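PDB 3PZF: serine protease inhibitor 2, which inhibits clip-domain serine proteases that activate phenoloxidase and so holds back the melanization immune response in the mosquito hemolymph. Local coordinates for residues Val48-Thr53 / Thr130-Met135. Sequence-based numbering, arbitrary orientation.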
# COMPACT_ATOMS: atom_id res chain seq x y z
N VAL A 48 -3.14 5.50 -1.65
CA VAL A 48 -4.56 5.79 -1.85
C VAL A 48 -4.86 7.20 -1.34
O VAL A 48 -5.62 7.93 -1.98
CB VAL A 48 -5.49 4.77 -1.17
CG1 VAL A 48 -6.96 5.16 -1.36
CG2 VAL A 48 -5.25 3.38 -1.76
N LYS A 49 -4.27 7.58 -0.22
CA LYS A 49 -4.54 8.92 0.29
C LYS A 49 -3.98 9.99 -0.64
O LYS A 49 -4.60 11.04 -0.82
CB LYS A 49 -4.00 9.08 1.71
CG LYS A 49 -4.62 8.05 2.66
CD LYS A 49 -4.41 8.46 4.15
CE LYS A 49 -2.96 8.35 4.59
NZ LYS A 49 -2.86 8.52 6.12
N ILE A 50 -2.83 9.72 -1.25
CA ILE A 50 -2.31 10.63 -2.28
C ILE A 50 -3.33 10.81 -3.44
O ILE A 50 -3.53 11.95 -3.92
CB ILE A 50 -0.96 10.11 -2.88
CG1 ILE A 50 0.15 10.10 -1.82
CG2 ILE A 50 -0.52 10.99 -4.05
CD1 ILE A 50 0.39 11.43 -1.18
N LEU A 51 -3.92 9.72 -3.90
CA LEU A 51 -4.90 9.78 -5.01
C LEU A 51 -6.09 10.63 -4.62
O LEU A 51 -6.58 11.46 -5.39
CB LEU A 51 -5.43 8.37 -5.35
CG LEU A 51 -4.35 7.38 -5.76
CD1 LEU A 51 -4.96 6.03 -6.23
CD2 LEU A 51 -3.53 8.03 -6.86
N LEU A 52 -6.58 10.39 -3.42
CA LEU A 52 -7.71 11.15 -2.90
C LEU A 52 -7.37 12.63 -2.75
O LEU A 52 -8.21 13.47 -3.02
CB LEU A 52 -8.18 10.58 -1.57
CG LEU A 52 -8.75 9.16 -1.65
CD1 LEU A 52 -9.04 8.64 -0.23
CD2 LEU A 52 -10.00 9.15 -2.52
N THR A 53 -6.14 12.93 -2.34
CA THR A 53 -5.75 14.32 -2.17
C THR A 53 -5.59 14.97 -3.55
O THR A 53 -5.97 16.12 -3.73
CB THR A 53 -4.47 14.46 -1.33
OG1 THR A 53 -4.68 13.81 -0.07
CG2 THR A 53 -4.14 15.99 -1.07
N THR A 130 4.94 18.68 -8.36
CA THR A 130 5.80 19.21 -7.30
C THR A 130 5.51 18.59 -5.94
O THR A 130 6.42 18.11 -5.26
CB THR A 130 5.67 20.75 -7.20
OG1 THR A 130 6.20 21.35 -8.39
CG2 THR A 130 6.42 21.30 -6.00
N HIS A 131 4.24 18.58 -5.54
CA HIS A 131 3.88 18.17 -4.19
C HIS A 131 3.49 16.69 -4.09
O HIS A 131 3.67 16.09 -3.05
CB HIS A 131 2.73 19.02 -3.65
CG HIS A 131 2.99 20.49 -3.70
ND1 HIS A 131 3.67 21.16 -2.71
CD2 HIS A 131 2.63 21.43 -4.61
CE1 HIS A 131 3.74 22.44 -3.01
NE2 HIS A 131 3.11 22.64 -4.17
N TYR A 132 2.95 16.12 -5.16
CA TYR A 132 2.38 14.76 -5.08
C TYR A 132 3.10 13.79 -5.98
O TYR A 132 2.74 12.61 -6.05
CB TYR A 132 0.88 14.81 -5.41
CG TYR A 132 0.12 15.76 -4.50
CD1 TYR A 132 -0.13 15.41 -3.17
CD2 TYR A 132 -0.30 17.01 -4.94
CE1 TYR A 132 -0.81 16.27 -2.31
CE2 TYR A 132 -0.97 17.87 -4.10
CZ TYR A 132 -1.23 17.51 -2.79
OH TYR A 132 -1.90 18.38 -1.96
N HIS A 133 4.12 14.27 -6.66
CA HIS A 133 4.92 13.44 -7.54
C HIS A 133 4.03 12.59 -8.45
O HIS A 133 4.25 11.39 -8.64
CB HIS A 133 5.89 12.61 -6.69
CG HIS A 133 6.85 13.49 -5.95
ND1 HIS A 133 7.86 14.19 -6.58
CD2 HIS A 133 6.91 13.85 -4.64
CE1 HIS A 133 8.52 14.90 -5.69
NE2 HIS A 133 7.97 14.71 -4.51
N ALA A 134 3.03 13.27 -8.99
CA ALA A 134 2.05 12.71 -9.93
C ALA A 134 2.07 13.48 -11.25
O ALA A 134 2.46 14.66 -11.29
CB ALA A 134 0.67 12.78 -9.31
N MET A 135 1.62 12.84 -12.33
CA MET A 135 1.61 13.50 -13.63
C MET A 135 0.28 13.25 -14.34
O MET A 135 -0.55 12.46 -13.86
CB MET A 135 2.77 12.99 -14.49
CG MET A 135 4.12 13.41 -13.95
SD MET A 135 5.51 13.04 -15.05
CE MET A 135 6.31 11.71 -14.15
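In the helical part of the serpin fold, Tyr132, near the C-terminal end of helix 122-132, packs against Thr53 and Ile50 of helix 45-58. The CA atoms of Ile50 and Tyr132 are 6.8 Å apart, and no hydrogen bond joins the two segments. Thr53 makes the closest touch through its methyl. CG2 of Thr53 lies 3.4 Å from OH of Tyr132 and 3.6 Å from CE1 of the same ring. It meets the ring obliquely, and the two side chains cross at about a right angle. The Thr53 torsion (chi1 -56°) sets CG2 anti to the backbone N and turns the hydroxyl back to its own helix. There OG1 is 2.9 Å from Lys49 O, to which it donates from above the carbonyl plane. Thr53 N also donates to Lys49 O, from the other face. The hydroxyl thus donates within its own helix, while the methyl faces the tyrosine. Ile50 CG2 packs nearer the backbone of Tyr132, 4.3 Å from its CB, while Ile50 CD1 sits at the ring edge, near the ring plane. Tyr132 is buried, and its OH is hydrogen-bonded to OE2 of Glu57, one turn beyond Thr53 on helix 45-58. Tyr132 therefore joins the two helices by both apolar and polar contacts. The chain leaves helical geometry at His133, with positive phi, and leads on to strand 134-139, which pairs in parallel with strand 105-115. Tyr90 of helix 83-98 touches both Ile50 and Thr53, and helix 24-35 packs on Val48, Lys49 and Leu52.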